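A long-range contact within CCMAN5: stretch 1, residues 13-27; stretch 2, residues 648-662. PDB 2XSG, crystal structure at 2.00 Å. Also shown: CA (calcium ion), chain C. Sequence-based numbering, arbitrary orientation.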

ATOM      1  N   VAL A  13      15.657   3.511  -7.832  1.00  6.50           N
ATOM      2  CA  VAL A  13      14.224   3.781  -7.692  1.00  5.75           C
ATOM      3  C   VAL A  13      13.726   4.758  -8.779  1.00  6.47           C
ATOM      4  O   VAL A  13      14.323   5.822  -9.008  1.00  6.44           O
ATOM      5  CB  VAL A  13      13.919   4.335  -6.267  1.00  5.92           C
ATOM      6  CG1 VAL A  13      12.467   4.742  -6.092  1.00  4.36           C
ATOM      7  CG2 VAL A  13      14.293   3.308  -5.203  1.00  5.67           C
ATOM      8  N   ASP A  14      12.631   4.390  -9.443  1.00  5.75           N
ATOM      9  CA  ASP A  14      11.941   5.304 -10.342  1.00  6.27           C
ATOM     10  C   ASP A  14      10.587   5.702  -9.724  1.00  5.72           C
ATOM     11  O   ASP A  14       9.593   4.970  -9.865  1.00  5.17           O
ATOM     12  CB  ASP A  14      11.752   4.641 -11.720  1.00  6.01           C
ATOM     13  CG  ASP A  14      11.187   5.594 -12.778  1.00  8.55           C
ATOM     14  OD1 ASP A  14      10.663   6.691 -12.445  1.00 11.02           O
ATOM     15  OD2 ASP A  14      11.237   5.212 -13.966  1.00  6.93           O
ATOM     16  N   VAL A  15      10.544   6.869  -9.072  1.00  4.97           N
ATOM     17  CA  VAL A  15       9.325   7.306  -8.379  1.00  4.66           C
ATOM     18  C   VAL A  15       8.164   7.645  -9.331  1.00  4.63           C
ATOM     19  O   VAL A  15       7.060   7.939  -8.887  1.00  3.59           O
ATOM     20  CB  VAL A  15       9.563   8.491  -7.395  1.00  4.79           C
ATOM     21  CG1 VAL A  15      10.624   8.151  -6.344  1.00  4.28           C
ATOM     22  CG2 VAL A  15       9.916   9.785  -8.149  1.00  5.21           C
ATOM     23  N   PHE A  16       8.411   7.610 -10.638  1.00  4.42           N
ATOM     24  CA  PHE A  16       7.350   7.907 -11.597  1.00  3.87           C
ATOM     25  C   PHE A  16       6.600   6.670 -12.052  1.00  3.73           C
ATOM     26  O   PHE A  16       5.540   6.772 -12.662  1.00  3.72           O
ATOM     27  CB  PHE A  16       7.895   8.683 -12.788  1.00  4.25           C
ATOM     28  CG  PHE A  16       8.320  10.073 -12.435  1.00  3.53           C
ATOM     29  CD1 PHE A  16       7.372  11.048 -12.132  1.00  2.87           C
ATOM     30  CD2 PHE A  16       9.664  10.402 -12.408  1.00  3.05           C
ATOM     31  CE1 PHE A  16       7.760  12.341 -11.794  1.00  2.74           C
ATOM     32  CE2 PHE A  16      10.070  11.691 -12.071  1.00  4.04           C
ATOM     33  CZ  PHE A  16       9.118  12.664 -11.769  1.00  2.99           C
ATOM     34  N   VAL A  17       7.136   5.503 -11.721  1.00  3.79           N
ATOM     35  CA  VAL A  17       6.463   4.259 -12.042  1.00  3.47           C
ATOM     36  C   VAL A  17       5.112   4.231 -11.347  1.00  3.36           C
ATOM     37  O   VAL A  17       5.028   4.404 -10.128  1.00  3.03           O
ATOM     38  CB  VAL A  17       7.315   3.039 -11.665  1.00  3.68           C
ATOM     39  CG1 VAL A  17       6.445   1.747 -11.628  1.00  2.68           C
ATOM     40  CG2 VAL A  17       8.478   2.917 -12.664  1.00  3.92           C
ATOM     41  N   GLY A  18       4.062   4.028 -12.137  1.00  2.73           N
ATOM     42  CA  GLY A  18       2.703   3.965 -11.603  1.00  3.67           C
ATOM     43  C   GLY A  18       1.992   5.314 -11.425  1.00  3.45           C
ATOM     44  O   GLY A  18       0.901   5.355 -10.854  1.00  4.00           O
ATOM     45  N   THR A  19       2.591   6.400 -11.917  1.00  3.40           N
ATOM     46  CA  THR A  19       2.036   7.761 -11.745  1.00  3.13           C
ATOM     47  C   THR A  19       1.200   8.271 -12.937  1.00  3.44           C
ATOM     48  O   THR A  19       0.730   9.417 -12.928  1.00  2.74           O
ATOM     49  CB  THR A  19       3.137   8.792 -11.433  1.00  3.26           C
ATOM     50  OG1 THR A  19       4.020   8.906 -12.563  1.00  3.13           O
ATOM     51  CG2 THR A  19       3.941   8.391 -10.156  1.00  2.52           C
ATOM     52  N   GLU A  20       1.027   7.436 -13.958  1.00  3.40           N
ATOM     53  CA  GLU A  20       0.158   7.804 -15.094  1.00  4.27           C
ATOM     54  C   GLU A  20      -1.269   7.311 -14.882  1.00  4.55           C
ATOM     55  O   GLU A  20      -1.481   6.156 -14.513  1.00  4.88           O
ATOM     56  CB  GLU A  20       0.702   7.274 -16.427  1.00  3.82           C
ATOM     57  CG  GLU A  20      -0.137   7.726 -17.657  1.00  5.44           C
ATOM     58  CD  GLU A  20       0.656   7.747 -18.955  1.00  6.72           C
ATOM     59  OE1 GLU A  20       1.897   7.774 -18.894  1.00  8.12           O
ATOM     60  OE2 GLU A  20       0.038   7.766 -20.044  1.00 10.32           O
ATOM     61  N   GLY A  21      -2.229   8.209 -15.083  1.00  4.76           N
ATOM     62  CA  GLY A  21      -3.642   7.846 -15.258  1.00  5.40           C
ATOM     63  C   GLY A  21      -4.130   6.853 -14.235  1.00  5.33           C
ATOM     64  O   GLY A  21      -3.896   7.037 -13.062  1.00  5.96           O
ATOM     65  N   ASP A  22      -4.782   5.791 -14.699  1.00  5.29           N
ATOM     66  CA  ASP A  22      -5.321   4.744 -13.832  1.00  5.27           C
ATOM     67  C   ASP A  22      -4.433   3.489 -13.875  1.00  4.65           C
ATOM     68  O   ASP A  22      -4.940   2.372 -13.962  1.00  4.46           O
ATOM     69  CB  ASP A  22      -6.774   4.405 -14.236  1.00  5.69           C
ATOM     70  CG  ASP A  22      -7.537   3.650 -13.137  1.00  8.87           C
ATOM     71  OD1 ASP A  22      -7.094   3.644 -11.961  1.00 12.06           O
ATOM     72  OD2 ASP A  22      -8.593   3.065 -13.439  1.00 12.89           O
ATOM     73  N   PHE A  23      -3.112   3.682 -13.802  1.00  4.25           N
ATOM     74  CA  PHE A  23      -2.146   2.572 -13.920  1.00  4.39           C
ATOM     75  C   PHE A  23      -1.332   2.379 -12.626  1.00  3.90           C
ATOM     76  O   PHE A  23      -0.110   2.195 -12.654  1.00  3.24           O
ATOM     77  CB  PHE A  23      -1.225   2.740 -15.149  1.00  4.52           C
ATOM     78  CG  PHE A  23      -1.960   2.765 -16.476  1.00  5.21           C
ATOM     79  CD1 PHE A  23      -2.132   1.594 -17.218  1.00  4.67           C
ATOM     80  CD2 PHE A  23      -2.467   3.964 -16.987  1.00  5.14           C
ATOM     81  CE1 PHE A  23      -2.810   1.605 -18.461  1.00  5.43           C
ATOM     82  CE2 PHE A  23      -3.149   4.001 -18.213  1.00  5.72           C
ATOM     83  CZ  PHE A  23      -3.320   2.811 -18.959  1.00  5.80           C
ATOM     84  N   GLY A  24      -2.018   2.430 -11.485  1.00  3.38           N
ATOM     85  CA  GLY A  24      -1.351   2.197 -10.211  1.00  3.08           C
ATOM     86  C   GLY A  24      -1.751   3.144  -9.093  1.00  2.79           C
ATOM     87  O   GLY A  24      -1.780   2.742  -7.937  1.00  2.55           O
ATOM     88  N   ASN A  25      -2.058   4.394  -9.444  1.00  2.32           N
ATOM     89  CA  ASN A  25      -2.409   5.444  -8.481  1.00  2.47           C
ATOM     90  C   ASN A  25      -1.341   5.715  -7.429  1.00  2.41           C
ATOM     91  O   ASN A  25      -1.650   5.968  -6.278  1.00  2.24           O
ATOM     92  CB  ASN A  25      -3.805   5.232  -7.882  1.00  2.34           C
ATOM     93  CG  ASN A  25      -4.910   5.642  -8.857  1.00  4.37           C
ATOM     94  OD1 ASN A  25      -4.988   6.805  -9.263  1.00  3.15           O
ATOM     95  ND2 ASN A  25      -5.768   4.689  -9.234  1.00  2.62           N
ATOM     96  N   ASP A  26      -0.077   5.639  -7.846  1.00  3.08           N
ATOM     97  CA  ASP A  26       1.047   6.017  -6.998  1.00  3.20           C
ATOM     98  C   ASP A  26       1.511   7.442  -7.281  1.00  3.49           C
ATOM     99  O   ASP A  26       1.099   8.070  -8.270  1.00  3.32           O
ATOM    100  CB  ASP A  26       2.199   5.028  -7.178  1.00  3.76           C
ATOM    101  CG  ASP A  26       1.986   3.751  -6.398  1.00  3.73           C
ATOM    102  OD1 ASP A  26       1.456   3.807  -5.241  1.00  5.69           O
ATOM    103  OD2 ASP A  26       2.339   2.690  -6.939  1.00  2.99           O
ATOM    104  N   MET A  27       2.369   7.948  -6.409  1.00  3.04           N
ATOM    105  CA  MET A  27       2.768   9.349  -6.454  1.00  3.36           C
ATOM    106  C   MET A  27       4.282   9.515  -6.629  1.00  3.63           C
ATOM    107  O   MET A  27       5.051   8.703  -6.133  1.00  4.52           O
ATOM    108  CB  MET A  27       2.313  10.056  -5.170  1.00  2.94           C
ATOM    109  CG  MET A  27       3.024   9.578  -3.899  1.00  3.80           C
ATOM    110  SD  MET A  27       2.215  10.195  -2.410  1.00  5.84           S
ATOM    111  CE  MET A  27       0.825   9.044  -2.317  1.00  2.93           C
ATOM    112  N   TYR A 648       3.507  -5.798 -14.605  1.00  5.42           N
ATOM    113  CA  TYR A 648       4.367  -4.801 -14.004  1.00  5.56           C
ATOM    114  C   TYR A 648       5.311  -4.233 -15.062  1.00  6.13           C
ATOM    115  O   TYR A 648       6.019  -5.012 -15.713  1.00  5.77           O
ATOM    116  CB  TYR A 648       5.221  -5.457 -12.920  1.00  5.31           C
ATOM    117  CG  TYR A 648       4.477  -5.830 -11.668  1.00  4.41           C
ATOM    118  CD1 TYR A 648       3.774  -7.030 -11.586  1.00  4.23           C
ATOM    119  CD2 TYR A 648       4.517  -5.010 -10.547  1.00  4.42           C
ATOM    120  CE1 TYR A 648       3.080  -7.385 -10.420  1.00  5.83           C
ATOM    121  CE2 TYR A 648       3.844  -5.366  -9.354  1.00  4.32           C
ATOM    122  CZ  TYR A 648       3.131  -6.554  -9.309  1.00  5.08           C
ATOM    123  OH  TYR A 648       2.474  -6.905  -8.160  1.00  4.80           O
ATOM    124  N   ARG A 649       5.322  -2.902 -15.226  1.00  6.63           N
ATOM    125  CA  ARG A 649       6.232  -2.215 -16.177  1.00  7.76           C
ATOM    126  C   ARG A 649       7.083  -1.175 -15.455  1.00  7.14           C
ATOM    127  O   ARG A 649       6.599  -0.536 -14.520  1.00  6.28           O
ATOM    128  CB  ARG A 649       5.466  -1.478 -17.300  1.00  7.72           C
ATOM    129  CG  ARG A 649       4.353  -2.264 -17.983  1.00 11.95           C
ATOM    130  CD  ARG A 649       4.150  -1.882 -19.451  1.00 15.93           C
ATOM    131  NE  ARG A 649       4.143  -3.132 -20.215  1.00 21.93           N
ATOM    132  CZ  ARG A 649       3.558  -3.333 -21.394  1.00 24.78           C
ATOM    133  NH1 ARG A 649       2.889  -2.357 -21.990  1.00 25.03           N
ATOM    134  NH2 ARG A 649       3.632  -4.539 -21.972  1.00 26.20           N
ATOM    135  N   LEU A 650       8.324  -0.969 -15.913  1.00  6.89           N
ATOM    136  CA  LEU A 650       9.092   0.179 -15.457  1.00  6.76           C
ATOM    137  C   LEU A 650       8.701   1.355 -16.355  1.00  7.34           C
ATOM    138  O   LEU A 650       9.439   1.746 -17.268  1.00  7.61           O
ATOM    139  CB  LEU A 650      10.612  -0.067 -15.478  1.00  6.65           C
ATOM    140  CG  LEU A 650      11.427   0.944 -14.652  1.00  5.92           C
ATOM    141  CD1 LEU A 650      11.300   0.693 -13.145  1.00  5.75           C
ATOM    142  CD2 LEU A 650      12.897   0.936 -15.064  1.00  7.03           C
ATOM    143  N   ASP A 651       7.519   1.897 -16.072  1.00  6.73           N
ATOM    144  CA  ASP A 651       6.891   2.935 -16.854  1.00  6.42           C
ATOM    145  C   ASP A 651       5.960   3.701 -15.936  1.00  6.73           C
ATOM    146  O   ASP A 651       5.480   3.148 -14.932  1.00  6.44           O
ATOM    147  CB  ASP A 651       6.037   2.298 -17.962  1.00  6.94           C
ATOM    148  CG  ASP A 651       5.641   3.288 -19.027  1.00  6.89           C
ATOM    149  OD1 ASP A 651       6.527   3.672 -19.816  1.00  7.13           O
ATOM    150  OD2 ASP A 651       4.468   3.711 -19.057  1.00  6.26           O
ATOM    151  N   PRO A 652       5.675   4.979 -16.272  1.00  6.60           N
ATOM    152  CA  PRO A 652       4.592   5.669 -15.568  1.00  5.92           C
ATOM    153  C   PRO A 652       3.274   4.864 -15.586  1.00  5.76           C
ATOM    154  O   PRO A 652       2.523   4.862 -14.590  1.00  5.01           O
ATOM    155  CB  PRO A 652       4.465   6.987 -16.341  1.00  6.36           C
ATOM    156  CG  PRO A 652       5.866   7.264 -16.803  1.00  6.75           C
ATOM    157  CD  PRO A 652       6.476   5.900 -17.105  1.00  5.79           C
ATOM    158  N   ARG A 653       3.001   4.169 -16.690  1.00  4.88           N
ATOM    159  CA  ARG A 653       1.915   3.212 -16.710  1.00  4.60           C
ATOM    160  C   ARG A 653       2.467   1.930 -16.071  1.00  4.73           C
ATOM    161  O   ARG A 653       2.861   0.994 -16.774  1.00  4.53           O
ATOM    162  CB  ARG A 653       1.427   2.958 -18.149  1.00  5.74           C
ATOM    163  CG  ARG A 653       0.908   4.190 -18.894  1.00  6.05           C
ATOM    164  CD  ARG A 653       0.296   3.776 -20.259  1.00  8.10           C
ATOM    165  NE  ARG A 653      -0.476   4.871 -20.848  1.00 10.93           N
ATOM    166  CZ  ARG A 653      -1.453   4.715 -21.744  1.00 11.84           C
ATOM    167  NH1 ARG A 653      -1.797   3.505 -22.161  1.00  9.59           N
ATOM    168  NH2 ARG A 653      -2.090   5.776 -22.227  1.00 12.35           N
ATOM    169  N   GLY A 654       2.522   1.909 -14.737  1.00  4.40           N
ATOM    170  CA  GLY A 654       3.304   0.911 -13.991  1.00  4.89           C
ATOM    171  C   GLY A 654       2.628  -0.431 -13.759  1.00  5.57           C
ATOM    172  O   GLY A 654       3.296  -1.477 -13.785  1.00  6.41           O
ATOM    173  N   MET A 655       1.311  -0.405 -13.525  1.00  5.05           N
ATOM    174  CA  MET A 655       0.533  -1.619 -13.365  1.00  4.93           C
ATOM    175  C   MET A 655      -0.474  -1.694 -14.495  1.00  4.40           C
ATOM    176  O   MET A 655      -0.620  -0.750 -15.277  1.00  3.74           O
ATOM    177  CB  MET A 655      -0.252  -1.590 -12.038  1.00  5.25           C
ATOM    178  CG  MET A 655       0.469  -0.997 -10.851  1.00  7.97           C
ATOM    179  SD  MET A 655       1.661  -2.152 -10.237  1.00 13.73           S
ATOM    180  CE  MET A 655       2.107  -1.364  -8.694  1.00 12.68           C
ATOM    181  N   LEU A 656      -1.225  -2.793 -14.525  1.00  3.43           N
ATOM    182  CA  LEU A 656      -2.390  -2.900 -15.397  1.00  3.04           C
ATOM    183  C   LEU A 656      -3.333  -1.715 -15.165  1.00  2.93           C
ATOM    184  O   LEU A 656      -3.367  -1.168 -14.058  1.00  3.07           O
ATOM    185  CB  LEU A 656      -3.135  -4.195 -15.106  1.00  2.47           C
ATOM    186  CG  LEU A 656      -2.388  -5.496 -15.453  1.00  2.81           C
ATOM    187  CD1 LEU A 656      -3.158  -6.675 -14.912  1.00  3.69           C
ATOM    188  CD2 LEU A 656      -2.177  -5.623 -16.956  1.00  3.85           C
ATOM    189  N   PRO A 657      -4.110  -1.330 -16.193  1.00  2.68           N
ATOM    190  CA  PRO A 657      -5.141  -0.330 -15.926  1.00  3.10           C
ATOM    191  C   PRO A 657      -6.109  -0.873 -14.844  1.00  3.13           C
ATOM    192  O   PRO A 657      -6.420  -2.062 -14.860  1.00  2.49           O
ATOM    193  CB  PRO A 657      -5.854  -0.191 -17.276  1.00  2.87           C
ATOM    194  CG  PRO A 657      -5.523  -1.498 -18.019  1.00  2.94           C
ATOM    195  CD  PRO A 657      -4.152  -1.830 -17.587  1.00  2.20           C
ATOM    196  N   THR A 658      -6.565   0.015 -13.952  1.00  3.04           N
ATOM    197  CA  THR A 658      -7.390  -0.283 -12.755  1.00  3.53           C
ATOM    198  C   THR A 658      -6.646  -0.960 -11.585  1.00  3.59           C
ATOM    199  O   THR A 658      -7.203  -1.110 -10.484  1.00  3.76           O
ATOM    200  CB  THR A 658      -8.623  -1.178 -13.031  1.00  3.32           C
ATOM    201  OG1 THR A 658      -8.178  -2.528 -13.221  1.00  4.58           O
ATOM    202  CG2 THR A 658      -9.464  -0.698 -14.216  1.00  3.04           C
ATOM    203  N   MET A 659      -5.426  -1.409 -11.822  1.00  3.32           N
ATOM    204  CA  MET A 659      -4.696  -2.169 -10.815  1.00  3.65           C
ATOM    205  C   MET A 659      -4.026  -1.237  -9.803  1.00  3.55           C
ATOM    206  O   MET A 659      -2.881  -0.856  -9.970  1.00  3.88           O
ATOM    207  CB  MET A 659      -3.673  -3.078 -11.499  1.00  4.06           C
ATOM    208  CG  MET A 659      -2.766  -3.878 -10.554  1.00  4.41           C
ATOM    209  SD  MET A 659      -1.703  -4.928 -11.555  1.00  4.89           S
ATOM    210  CE  MET A 659      -0.611  -5.584 -10.300  1.00  2.00           C
ATOM    211  N   ASP A 660      -4.768  -0.834  -8.774  1.00  3.67           N
ATOM    212  CA  ASP A 660      -4.239   0.084  -7.767  1.00  3.95           C
ATOM    213  C   ASP A 660      -3.211  -0.661  -6.940  1.00  3.66           C
ATOM    214  O   ASP A 660      -3.367  -1.851  -6.707  1.00  3.81           O
ATOM    215  CB  ASP A 660      -5.371   0.587  -6.869  1.00  3.86           C
ATOM    216  CG  ASP A 660      -6.361   1.455  -7.615  1.00  6.34           C
ATOM    217  OD1 ASP A 660      -5.947   2.099  -8.606  1.00  7.36           O
ATOM    218  OD2 ASP A 660      -7.556   1.480  -7.232  1.00  9.02           O
ATOM    219  N   ASN A 661      -2.144   0.022  -6.538  1.00  3.35           N
ATOM    220  CA  ASN A 661      -1.111  -0.601  -5.709  1.00  3.15           C
ATOM    221  C   ASN A 661      -1.684  -0.984  -4.321  1.00  3.52           C
ATOM    222  O   ASN A 661      -1.269  -1.991  -3.720  1.00  3.16           O
ATOM    223  CB  ASN A 661       0.083   0.356  -5.552  1.00  2.50           C
ATOM    224  CG  ASN A 661       1.403  -0.365  -5.276  1.00  3.63           C
ATOM    225  OD1 ASN A 661       1.431  -1.493  -4.748  1.00  2.21           O
ATOM    226  ND2 ASN A 661       2.516   0.292  -5.630  1.00  3.07           N
ATOM    227  N   ASP A 662      -2.643  -0.180  -3.844  1.00  2.78           N
ATOM    228  CA  ASP A 662      -3.264  -0.333  -2.510  1.00  2.87           C
ATOM    229  C   ASP A 662      -2.240  -0.312  -1.370  1.00  2.74           C
ATOM    230  O   ASP A 662      -1.864  -1.361  -0.823  1.00  2.00           O
ATOM    231  CB  ASP A 662      -4.136  -1.596  -2.428  1.00  3.34           C
ATOM    232  CG  ASP A 662      -5.275  -1.597  -3.455  1.00  4.71           C
ATOM    233  OD1 ASP A 662      -6.054  -0.622  -3.520  1.00  5.67           O
ATOM    234  OD2 ASP A 662      -5.402  -2.599  -4.186  1.00  3.78           O
TER
HETATM  235 CA    CA C1772      -7.307  -3.640  -5.431  1.00 30.05          CA
HETATM  236  O   HOH W   1      -4.946   2.077 -10.996  1.00  4.28           O
HETATM  237  O   HOH W   2      -5.636  -3.606  -7.222  1.00  7.52           O

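Residues 13-27 and 648-662, more than 600 positions apart in sequence, pack as two irregular segments that bury 947 Å² between them. Neither has a regular helix or strand, and much of the contact is made by backbone groups in and beside turns.

The D14-V17 turn, in which F16 N donates to D14 OD1 (3.0 Å), brings V17 against stretch 2, where V17 CG2 meets L650 CD1 at 3.6 Å. G18 N then donates to D651 O (3.3 Å). G18 has phi 85°, which favours glycine. Its close neighbour G654 has ordinary backbone angles, but a CB there would clash with G18 N and V17 CG1.

Next, E20 N donates to P652 O (3.0 Å), while the extended E20 side chain reaches R653 in a salt bridge, E20 OE2 to R653 NE at 3.0 Å. The E20-F23 turn directs two carbonyls across the interface. The first, D22 O, accepts from T658 N (2.9 Å). The like-charged D22 OD1 and D660 OD1 lie 3.9 Å apart; water 1 lies between them, 2.8 Å from D22 OD1 and 2.6 Å from D660 OD1, and accepts from G24 N (3.0 Å).

F23 loses more area to the contact than any other residue. R653 lies over one face of its ring, with R653 CG 4.0 Å from the centroid, so the arginine's aliphatic part covers the aromatic surface while its guanidinium meets the E20 carboxylate edge-on. F23 CE1 also packs against P657 CB (3.7 Å), and F23 O, the second carbonyl, accepts from M655 N (3.1 Å).

At G24, a side chain would crowd M655 CG and G18 O; its bare CA instead approaches M659 O (3.4 Å), and G24 O accepts from N661 N (3.1 Å). Two short amide-carboxylate bonds, reciprocal in direction, close the contact: N25 ND2 to D660 OD1 and N661 ND2 to D26 OD2, both 2.7 Å.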